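Local coordinates for protein taurocyamine kinase (PDB 4WOD) that reversibly transfers phosphate between ATP and the guanidino compound taurocyamine, with magnesium as cofactor, as a duplicated phosphagen kinase, at residues Leu124-Glu129 with Asp245-Leu250; Ile143-Lys148 with Trp218-Asp223; Arg186-Val191 with Gly196-Trp201. The protein carries 4 engineered substitutions. All coordinates share one frame; numbering follows the deposited sequence.

Interaction 1: Leu124-Glu129 with Asp245-Leu250; sequences LGRTVE and DAIQEL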
loop_
_atom_site.group_PDB
_atom_site.type_symbol
_atom_site.label_atom_id
_atom_site.label_comp_id
_atom_site.label_asym_id
_atom_site.label_seq_id
_atom_site.Cartn_x
_atom_site.Cartn_y
_atom_site.Cartn_z
ATOM N N LEU A 124 -13.681 -0.589 24.308
ATOM C CA LEU A 124 -14.427 -1.805 24.022
ATOM C C LEU A 124 -15.928 -1.513 23.944
ATOM O O LEU A 124 -16.388 -0.416 24.291
ATOM C CB LEU A 124 -14.159 -2.894 25.067
ATOM C CG LEU A 124 -14.340 -2.628 26.562
ATOM C CD1 LEU A 124 -15.808 -2.568 27.004
ATOM C CD2 LEU A 124 -13.570 -3.694 27.347
ATOM N N GLY A 125 -16.674 -2.519 23.511
ATOM C CA GLY A 125 -18.116 -2.417 23.355
ATOM C C GLY A 125 -18.778 -3.690 23.859
ATOM O O GLY A 125 -18.123 -4.736 23.955
ATOM N N ARG A 126 -20.067 -3.602 24.204
ATOM C CA ARG A 126 -20.842 -4.771 24.588
ATOM C C ARG A 126 -22.283 -4.660 24.116
ATOM O O ARG A 126 -22.849 -3.565 24.042
ATOM C CB ARG A 126 -20.844 -4.973 26.108
ATOM C CG ARG A 126 -19.481 -5.284 26.729
ATOM C CD ARG A 126 -18.987 -6.668 26.320
ATOM N NE ARG A 126 -17.839 -7.116 27.115
ATOM C CZ ARG A 126 -16.575 -7.029 26.710
ATOM N NH1 ARG A 126 -16.295 -6.482 25.522
ATOM N NH2 ARG A 126 -15.592 -7.475 27.494
ATOM N N THR A 127 -22.850 -5.817 23.809
ATOM C CA THR A 127 -24.265 -5.980 23.535
ATOM C C THR A 127 -24.920 -6.595 24.754
ATOM O O THR A 127 -24.446 -7.616 25.253
ATOM C CB THR A 127 -24.501 -6.906 22.353
ATOM O OG1 THR A 127 -23.887 -6.367 21.177
ATOM C CG2 THR A 127 -26.013 -7.140 22.144
ATOM N N VAL A 128 -25.993 -5.987 25.238
ATOM C CA VAL A 128 -26.747 -6.576 26.349
ATOM C C VAL A 128 -27.771 -7.596 25.800
ATOM O O VAL A 128 -28.571 -7.269 24.917
ATOM C CB VAL A 128 -27.465 -5.474 27.196
ATOM C CG1 VAL A 128 -28.365 -6.097 28.254
ATOM C CG2 VAL A 128 -26.440 -4.517 27.842
ATOM N N GLU A 129 -27.725 -8.833 26.298
ATOM C CA GLU A 129 -28.697 -9.863 25.889
ATOM C C GLU A 129 -30.141 -9.423 26.069
ATOM O O GLU A 129 -30.476 -8.749 27.047
ATOM C CB GLU A 129 -28.494 -11.149 26.683
ATOM C CG GLU A 129 -27.278 -11.942 26.283
ATOM C CD GLU A 129 -27.126 -13.202 27.107
ATOM O OE1 GLU A 129 -27.656 -13.242 28.248
ATOM O OE2 GLU A 129 -26.491 -14.156 26.600
ATOM N N ASP A 245 -10.915 -3.359 34.653
ATOM C CA ASP A 245 -11.599 -3.418 35.956
ATOM C C ASP A 245 -13.084 -3.088 35.831
ATOM O O ASP A 245 -13.924 -3.800 36.379
ATOM C CB ASP A 245 -10.966 -2.467 36.971
ATOM C CG ASP A 245 -9.687 -3.013 37.575
ATOM O OD1 ASP A 245 -9.424 -4.227 37.425
ATOM O OD2 ASP A 245 -8.955 -2.227 38.222
ATOM N N ALA A 246 -13.394 -2.031 35.086
ATOM C CA ALA A 246 -14.765 -1.549 34.958
ATOM C C ALA A 246 -15.674 -2.555 34.267
ATOM O O ALA A 246 -16.804 -2.791 34.721
ATOM C CB ALA A 246 -14.800 -0.224 34.209
ATOM N N ILE A 247 -15.200 -3.144 33.173
ATOM C CA ILE A 247 -16.083 -4.025 32.407
ATOM C C ILE A 247 -16.317 -5.331 33.182
ATOM O O ILE A 247 -17.401 -5.913 33.141
ATOM C CB ILE A 247 -15.529 -4.299 30.984
ATOM C CG1 ILE A 247 -16.647 -4.820 30.064
ATOM C CG2 ILE A 247 -14.337 -5.232 31.011
ATOM C CD1 ILE A 247 -17.839 -3.844 29.947
ATOM N N GLN A 248 -15.306 -5.773 33.921
ATOM C CA GLN A 248 -15.475 -6.920 34.791
ATOM C C GLN A 248 -16.524 -6.621 35.864
ATOM O O GLN A 248 -17.409 -7.444 36.122
ATOM C CB GLN A 248 -14.114 -7.315 35.395
ATOM C CG GLN A 248 -13.124 -7.785 34.315
ATOM C CD GLN A 248 -11.771 -8.223 34.868
ATOM O OE1 GLN A 248 -11.405 -7.898 35.999
ATOM N NE2 GLN A 248 -11.038 -8.994 34.077
ATOM N N GLU A 249 -16.466 -5.432 36.451
ATOM C CA GLU A 249 -17.475 -5.032 37.432
ATOM C C GLU A 249 -18.873 -4.970 36.785
ATOM O O GLU A 249 -19.833 -5.511 37.328
ATOM C CB GLU A 249 -17.108 -3.691 38.077
ATOM C CG GLU A 249 -15.814 -3.754 38.913
ATOM C CD GLU A 249 -15.649 -2.597 39.907
ATOM O OE1 GLU A 249 -16.300 -1.541 39.743
ATOM O OE2 GLU A 249 -14.858 -2.748 40.867
ATOM N N LEU A 250 -18.972 -4.343 35.616
ATOM C CA LEU A 250 -20.261 -4.196 34.936
ATOM C C LEU A 250 -20.873 -5.557 34.596
ATOM O O LEU A 250 -22.090 -5.731 34.677
ATOM C CB LEU A 250 -20.105 -3.342 33.671
ATOM C CG LEU A 250 -19.922 -1.837 33.922
ATOM C CD1 LEU A 250 -19.694 -1.038 32.625
ATOM C CD2 LEU A 250 -21.083 -1.254 34.711
#
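Ile247 meets both Leu124 and Arg126, and it carries this contact for the helical segment 245-250. Along that segment, Asp245 turns to Leu102 and Tyr160 in the surrounding loops. Two residues on, Ile247 points at the strand. Its CG1 stands anti to the backbone N (chi1 -162°), which sends the longer branch out toward the strand. CD1 at the end of that branch packs against Leu124 CD1 at 3.8 Å. The shorter branch, CG2, lies 4.0 Å from Leu124 CD2, so the two forks of the leucine take up both branches of the isoleucine. The two side chains cross obliquely.

Arg126 reaches the same isoleucine in two ways. Its aliphatic CG touches Ile247 CD1 at 3.9 Å. Its chain then bends at chi2, and the guanidinium lays one face over Ile247 CG1, 3.8 Å from Arg126 NH2. Leu124 CD1 stands 4.2 Å above a face of the Arg126 guanidinium, toward its rim. Arg126 NH1 donates to Gly125 O at 3.0 Å, which ties the guanidinium back to its own strand. Phe264 adds a cation-pi contact. Further along, Leu250 turns to another neighbour, Ala152 and Leu153 of helix 139-154.

The contact is buried packing of helix 236-251 on strand 117-126, within the antiparallel sheet of the first catalytic domain of a phosphagen kinase. Strand 225-232 pairs beside it, with backbone bonds from Leu124 to Val227 and Arg126 to Ile225. Helix 139-154 lies next to helix 236-251 and also receives Val128.

Interaction 2: Ile143-Lys148 with Trp218-Asp223; sequences IELENK and WINEED. With ARG (arginine), chain B.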
loop_
_atom_site.group_PDB
_atom_site.type_symbol
_atom_site.label_atom_id
_atom_site.label_comp_id
_atom_site.label_asym_id
_atom_site.label_seq_id
_atom_site.Cartn_x
_atom_site.Cartn_y
_atom_site.Cartn_z
ATOM N N ILE A 143 -35.138 2.673 25.902
ATOM C CA ILE A 143 -35.097 3.397 27.175
ATOM C C ILE A 143 -34.949 2.395 28.327
ATOM O O ILE A 143 -34.165 2.622 29.261
ATOM C CB ILE A 143 -36.363 4.294 27.365
ATOM C CG1 ILE A 143 -36.343 5.442 26.343
ATOM C CG2 ILE A 143 -36.459 4.849 28.791
ATOM C CD1 ILE A 143 -37.689 6.070 26.099
ATOM N N GLU A 144 -35.678 1.282 28.261
ATOM C CA GLU A 144 -35.475 0.225 29.273
ATOM C C GLU A 144 -34.002 -0.247 29.335
ATOM O O GLU A 144 -33.446 -0.460 30.428
ATOM C CB GLU A 144 -36.402 -0.965 29.015
ATOM C CG GLU A 144 -37.840 -0.678 29.359
ATOM C CD GLU A 144 -38.738 -1.868 29.131
ATOM O OE1 GLU A 144 -39.201 -2.460 30.129
ATOM O OE2 GLU A 144 -38.965 -2.227 27.954
ATOM N N LEU A 145 -33.375 -0.383 28.163
ATOM C CA LEU A 145 -31.970 -0.770 28.060
ATOM C C LEU A 145 -31.071 0.307 28.672
ATOM O O LEU A 145 -30.151 0.003 29.452
ATOM C CB LEU A 145 -31.599 -1.033 26.586
ATOM C CG LEU A 145 -30.154 -1.406 26.252
ATOM C CD1 LEU A 145 -29.709 -2.639 27.054
ATOM C CD2 LEU A 145 -30.002 -1.625 24.738
ATOM N N GLU A 146 -31.355 1.563 28.344
ATOM C CA GLU A 146 -30.622 2.689 28.923
ATOM C C GLU A 146 -30.707 2.669 30.452
ATOM O O GLU A 146 -29.684 2.805 31.130
ATOM C CB GLU A 146 -31.141 4.027 28.384
ATOM C CG GLU A 146 -30.387 5.234 28.933
ATOM C CD GLU A 146 -31.163 6.543 28.811
ATOM O OE1 GLU A 146 -32.357 6.510 28.435
ATOM O OE2 GLU A 146 -30.565 7.614 29.063
ATOM N N ASN A 147 -31.917 2.476 30.983
ATOM C CA ASN A 147 -32.123 2.431 32.433
ATOM C C ASN A 147 -31.328 1.297 33.076
ATOM O O ASN A 147 -30.669 1.491 34.102
ATOM C CB ASN A 147 -33.609 2.259 32.786
ATOM C CG ASN A 147 -34.457 3.485 32.442
ATOM O OD1 ASN A 147 -33.956 4.594 32.304
ATOM N ND2 ASN A 147 -35.753 3.270 32.288
ATOM N N LYS A 148 -31.414 0.116 32.470
ATOM C CA LYS A 148 -30.667 -1.051 32.913
ATOM C C LYS A 148 -29.175 -0.731 32.970
ATOM O O LYS A 148 -28.484 -1.027 33.961
ATOM C CB LYS A 148 -30.931 -2.226 31.967
ATOM C CG LYS A 148 -30.523 -3.599 32.489
ATOM C CD LYS A 148 -30.651 -4.642 31.358
ATOM C CE LYS A 148 -30.916 -6.029 31.894
ATOM N NZ LYS A 148 -32.351 -6.200 32.295
ATOM N N TRP A 218 -20.534 5.493 26.497
ATOM C CA TRP A 218 -21.616 5.846 25.580
ATOM C C TRP A 218 -22.713 4.788 25.640
ATOM O O TRP A 218 -22.451 3.581 25.461
ATOM C CB TRP A 218 -21.089 5.980 24.147
ATOM C CG TRP A 218 -20.268 7.212 23.916
ATOM C CD1 TRP A 218 -20.029 8.220 24.808
ATOM C CD2 TRP A 218 -19.579 7.578 22.705
ATOM N NE1 TRP A 218 -19.243 9.186 24.229
ATOM C CE2 TRP A 218 -18.951 8.818 22.944
ATOM C CE3 TRP A 218 -19.435 6.976 21.449
ATOM C CZ2 TRP A 218 -18.186 9.470 21.967
ATOM C CZ3 TRP A 218 -18.679 7.626 20.477
ATOM C CH2 TRP A 218 -18.066 8.861 20.746
ATOM N N ILE A 219 -23.939 5.236 25.895
ATOM C CA ILE A 219 -25.082 4.346 25.939
ATOM C C ILE A 219 -25.943 4.525 24.692
ATOM O O ILE A 219 -26.449 5.619 24.434
ATOM C CB ILE A 219 -25.939 4.592 27.193
ATOM C CG1 ILE A 219 -25.079 4.442 28.455
ATOM C CG2 ILE A 219 -27.138 3.635 27.220
ATOM C CD1 ILE A 219 -25.885 4.448 29.727
ATOM N N ASN A 220 -26.066 3.446 23.918
ATOM C CA ASN A 220 -26.931 3.369 22.732
ATOM C C ASN A 220 -26.543 4.314 21.611
ATOM O O ASN A 220 -27.383 4.707 20.784
ATOM C CB ASN A 220 -28.389 3.580 23.141
ATOM C CG ASN A 220 -28.988 2.324 23.741
ATOM O OD1 ASN A 220 -28.572 1.225 23.381
ATOM N ND2 ASN A 220 -29.958 2.470 24.658
ATOM N N GLU A 221 -25.257 4.651 21.550
ATOM C CA GLU A 221 -24.760 5.453 20.436
ATOM C C GLU A 221 -24.765 4.623 19.146
ATOM O O GLU A 221 -25.060 5.133 18.066
ATOM C CB GLU A 221 -23.353 5.985 20.732
ATOM C CG GLU A 221 -22.748 6.795 19.582
ATOM C CD GLU A 221 -21.877 5.971 18.651
ATOM O OE1 GLU A 221 -21.291 4.966 19.106
ATOM O OE2 GLU A 221 -21.775 6.340 17.460
ATOM N N GLU A 222 -24.461 3.341 19.274
ATOM C CA GLU A 222 -24.397 2.419 18.137
ATOM C C GLU A 222 -24.489 1.011 18.698
ATOM O O GLU A 222 -25.456 0.275 18.444
ATOM C CB GLU A 222 -23.103 2.596 17.336
ATOM C CG GLU A 222 -22.811 1.428 16.412
ATOM C CD GLU A 222 -21.605 1.649 15.510
ATOM O OE1 GLU A 222 -20.769 0.728 15.425
ATOM O OE2 GLU A 222 -21.508 2.723 14.869
ATOM N N ASP A 223 -23.468 0.656 19.479
ATOM C CA ASP A 223 -23.564 -0.481 20.366
ATOM C C ASP A 223 -24.323 -0.092 21.618
ATOM O O ASP A 223 -24.529 1.103 21.888
ATOM C CB ASP A 223 -22.164 -1.015 20.717
ATOM C CG ASP A 223 -21.534 -1.775 19.555
ATOM O OD1 ASP A 223 -22.193 -2.691 19.022
ATOM O OD2 ASP A 223 -20.408 -1.427 19.137
HETATM N N ARG B . -15.367 -1.256 8.128
HETATM C CA ARG B . -16.653 -0.648 8.337
HETATM C C ARG B . -17.426 -0.200 7.111
HETATM O O ARG B . -16.864 0.493 6.228
HETATM C CB ARG B . -16.561 0.446 9.336
HETATM C CG ARG B . -16.593 -0.064 10.736
HETATM C CD ARG B . -17.877 0.403 11.320
HETATM N NE ARG B . -17.988 -0.033 12.679
HETATM C CZ ARG B . -18.323 0.760 13.657
HETATM N NH1 ARG B . -18.411 0.302 14.870
HETATM N NH2 ARG B . -18.543 2.022 13.412
HETATM O OXT ARG B . -18.582 -0.646 7.160
#
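Asn220 ND2 is hydrogen-bonded to Gly204 O, while OD1 of the same amide meets Leu145 CD2 at 3.5 Å. The bond to Gly204 holds the amide against the helix, with Asn220 ND2 4.0 Å from Glu146 N.

The rest of the contact between the segments lies nearer the start of segment 218-223 and is made by packing. Ile219 points its CG2 at the helix, 4.0 Å from both Glu146 CA and Glu146 CG. The two side chains cross at about a right angle. The carboxylate of Glu146 goes elsewhere: OE2 is hydrogen-bonded to Tyr164 OH.

Strand 215-219 packs its last residue, Ile219, on helix 139-154, and the loop after it carries Glu222 to the bound arginine. The glutamate chain is extended, with CG anti to the backbone N (chi1 164°), and this brings the carboxylate to the ligand guanidinium. Glu222 OE1 lies 2.5 Å from NH1 of the ligand, a doubtfully short distance. Glu222 OE2 adds a weak bond from ligand NH2 at 3.4 Å. Leu60 N, Leu61 N and Arg63 NH1 complete the grip on the ligand. Asp223 makes a salt bridge with Arg226, a predicted ATP-binding residue.

The chemistry divides the segment. Ile219 and the amide of Asn220 face the helix and are held there by packing, while the loop presents a carboxylate to the guanidinium in the pocket that holds the bound arginine.

Interaction 3: Arg186-Val191 with Gly196-Trp201; sequences RNDDNV and GGYIDW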
loop_
_atom_site.group_PDB
_atom_site.type_symbol
_atom_site.label_atom_id
_atom_site.label_comp_id
_atom_site.label_asym_id
_atom_site.label_seq_id
_atom_site.Cartn_x
_atom_site.Cartn_y
_atom_site.Cartn_z
ATOM N N ARG A 186 -22.617 12.558 18.405
ATOM C CA ARG A 186 -23.644 13.284 17.670
ATOM C C ARG A 186 -24.272 12.386 16.615
ATOM O O ARG A 186 -23.735 11.325 16.301
ATOM C CB ARG A 186 -23.059 14.544 17.015
ATOM C CG ARG A 186 -22.595 15.611 17.999
ATOM C CD ARG A 186 -21.968 16.800 17.273
ATOM N NE ARG A 186 -21.007 16.378 16.255
ATOM C CZ ARG A 186 -20.540 17.170 15.294
ATOM N NH1 ARG A 186 -20.939 18.435 15.221
ATOM N NH2 ARG A 186 -19.670 16.701 14.406
ATOM N N ASN A 187 -25.412 12.813 16.085
ATOM C CA ASN A 187 -26.064 12.105 14.996
ATOM C C ASN A 187 -25.573 12.609 13.648
ATOM O O ASN A 187 -26.339 13.174 12.876
ATOM C CB ASN A 187 -27.587 12.240 15.091
ATOM C CG ASN A 187 -28.047 13.685 15.275
ATOM O OD1 ASN A 187 -27.425 14.462 15.999
ATOM N ND2 ASN A 187 -29.147 14.042 14.625
ATOM N N ASP A 188 -24.296 12.395 13.360
ATOM C CA ASP A 188 -23.708 12.957 12.147
ATOM C C ASP A 188 -23.070 11.933 11.191
ATOM O O ASP A 188 -22.374 12.317 10.257
ATOM C CB ASP A 188 -22.669 14.021 12.533
ATOM C CG ASP A 188 -21.480 13.445 13.292
ATOM O OD1 ASP A 188 -21.534 12.270 13.734
ATOM O OD2 ASP A 188 -20.482 14.184 13.462
ATOM N N ASP A 189 -23.325 10.646 11.411
ATOM C CA ASP A 189 -22.760 9.576 10.577
ATOM C C ASP A 189 -23.865 8.972 9.714
ATOM O O ASP A 189 -24.764 8.313 10.225
ATOM C CB ASP A 189 -22.105 8.508 11.466
ATOM C CG ASP A 189 -21.425 7.370 10.674
ATOM O OD1 ASP A 189 -21.822 7.038 9.536
ATOM O OD2 ASP A 189 -20.481 6.771 11.229
ATOM N N ASN A 190 -23.809 9.192 8.408
ATOM C CA ASN A 190 -24.898 8.745 7.550
ATOM C C ASN A 190 -24.948 7.220 7.396
ATOM O O ASN A 190 -26.003 6.657 7.081
ATOM C CB ASN A 190 -24.802 9.400 6.169
ATOM C CG ASN A 190 -26.175 9.641 5.536
ATOM O OD1 ASN A 190 -27.201 9.604 6.213
ATOM N ND2 ASN A 190 -26.192 9.889 4.231
ATOM N N VAL A 191 -23.816 6.549 7.595
ATOM C CA VAL A 191 -23.814 5.094 7.529
ATOM C C VAL A 191 -24.620 4.597 8.722
ATOM O O VAL A 191 -25.531 3.777 8.587
ATOM C CB VAL A 191 -22.377 4.496 7.546
ATOM C CG1 VAL A 191 -22.417 2.983 7.727
ATOM C CG2 VAL A 191 -21.621 4.865 6.272
ATOM N N GLY A 196 -30.186 2.488 10.826
ATOM C CA GLY A 196 -31.157 2.627 11.908
ATOM C C GLY A 196 -30.614 3.136 13.235
ATOM O O GLY A 196 -31.255 2.987 14.277
ATOM N N GLY A 197 -29.437 3.748 13.212
ATOM C CA GLY A 197 -28.795 4.175 14.448
ATOM C C GLY A 197 -29.381 5.368 15.187
ATOM O O GLY A 197 -29.075 5.585 16.369
ATOM N N TYR A 198 -30.212 6.159 14.517
ATOM C CA TYR A 198 -30.688 7.398 15.140
ATOM C C TYR A 198 -32.204 7.434 15.294
ATOM O O TYR A 198 -32.791 8.498 15.444
ATOM C CB TYR A 198 -30.222 8.608 14.327
ATOM C CG TYR A 198 -28.718 8.723 14.198
ATOM C CD1 TYR A 198 -27.879 8.436 15.274
ATOM C CD2 TYR A 198 -28.135 9.105 12.995
ATOM C CE1 TYR A 198 -26.503 8.548 15.156
ATOM C CE2 TYR A 198 -26.765 9.225 12.868
ATOM C CZ TYR A 198 -25.951 8.943 13.944
ATOM O OH TYR A 198 -24.590 9.065 13.802
ATOM N N ILE A 199 -32.835 6.267 15.247
ATOM C CA ILE A 199 -34.272 6.183 15.389
ATOM C C ILE A 199 -34.667 6.642 16.807
ATOM O O ILE A 199 -33.995 6.295 17.784
ATOM C CB ILE A 199 -34.751 4.753 15.100
ATOM C CG1 ILE A 199 -34.383 4.375 13.653
ATOM C CG2 ILE A 199 -36.243 4.579 15.395
ATOM C CD1 ILE A 199 -34.606 2.939 13.332
ATOM N N ASP A 200 -35.725 7.449 16.888
ATOM C CA ASP A 200 -36.227 8.030 18.140
ATOM C C ASP A 200 -35.186 8.913 18.830
ATOM O O ASP A 200 -35.183 9.008 20.058
ATOM C CB ASP A 200 -36.678 6.944 19.123
ATOM C CG ASP A 200 -37.686 5.970 18.526
ATOM O OD1 ASP A 200 -38.631 6.423 17.865
ATOM O OD2 ASP A 200 -37.524 4.738 18.722
ATOM N N TRP A 201 -34.317 9.550 18.046
ATOM C CA TRP A 201 -33.291 10.471 18.564
ATOM C C TRP A 201 -33.965 11.613 19.330
ATOM O O TRP A 201 -34.929 12.179 18.843
ATOM C CB TRP A 201 -32.446 11.036 17.409
ATOM C CG TRP A 201 -31.296 11.884 17.851
ATOM C CD1 TRP A 201 -31.283 13.250 17.978
ATOM C CD2 TRP A 201 -29.991 11.437 18.241
ATOM N NE1 TRP A 201 -30.052 13.676 18.414
ATOM C CE2 TRP A 201 -29.240 12.589 18.589
ATOM C CE3 TRP A 201 -29.378 10.180 18.325
ATOM C CZ2 TRP A 201 -27.915 12.516 19.015
ATOM C CZ3 TRP A 201 -28.059 10.113 18.748
ATOM C CH2 TRP A 201 -27.343 11.274 19.090
HETATM O O HOH W 1 -23.067 8.754 16.106
#
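Asn187 CB sits in the corner formed by two rings, over a face of Tyr198 and over a face of Trp201, and these CH-pi contacts form the centre of the interaction. Asn187 CB is 3.6 Å from the centroid of the Tyr198 ring, over the centre of the face. The same carbon is 3.8 Å from the centroid of the six-membered ring of Trp201. Asn187 CG lies between its backbone N and carbonyl carbon (chi1 50°). This turns the amide over the indole, where the two planes are stacked 20° apart. Asn187 OD1 comes within 3.6 Å of Trp201 CZ2.

Hydrogen bonds gather at the tyrosine hydroxyl. Asp189 N donates to Tyr198 OH at 3.1 Å, with an N-H...O angle of 153°. A water lies in the plane of the ring at its edge, 2.8 Å from Tyr198 OH. It also donates to Arg186 O and so links the hydroxyl to a second backbone group. Asn187 N is buried by the contact and has no partner in the model.

Turn and capping bonds shape the two segments. Asn187 is the centre of an inverse gamma turn. Asp189 is the N-cap of helix 190-194, and its OD1 accepts from Leu192 N and, weakly, from Val191 N at 2.8 Å. Arg186 and Asp188 form a salt bridge close to the surface.

One segment leads into helix 190-194 and the other follows it, with Gly196 closing the helix in a Schellman motif. The loop after it leads to strand 206-210 and is tied to helix 139-154 by the Asp200 salt bridge to Arg142.

How the interactions relate
All three interactions lie in the first catalytic domain, on the same side of the chain's centre. Along the chain, interaction 1 spans interaction 2, which in turn spans interaction 3. Interactions 1 and 2 have centres about 12 Å apart and touch: Val128 packs on Leu145 and Lys148, and both contacts place helices on one antiparallel sheet. Interaction 3 is about 14 Å from interaction 2 and 23 Å from interaction 1, between centres, and touches neither. It shapes the loops around helix 190-194. The contacts thus run from the buried sheet to loops beside the arginine pocket, where interaction 2 supplies Glu222 and the side chain of Asp189 in interaction 3 lies about 6 Å from the ligand.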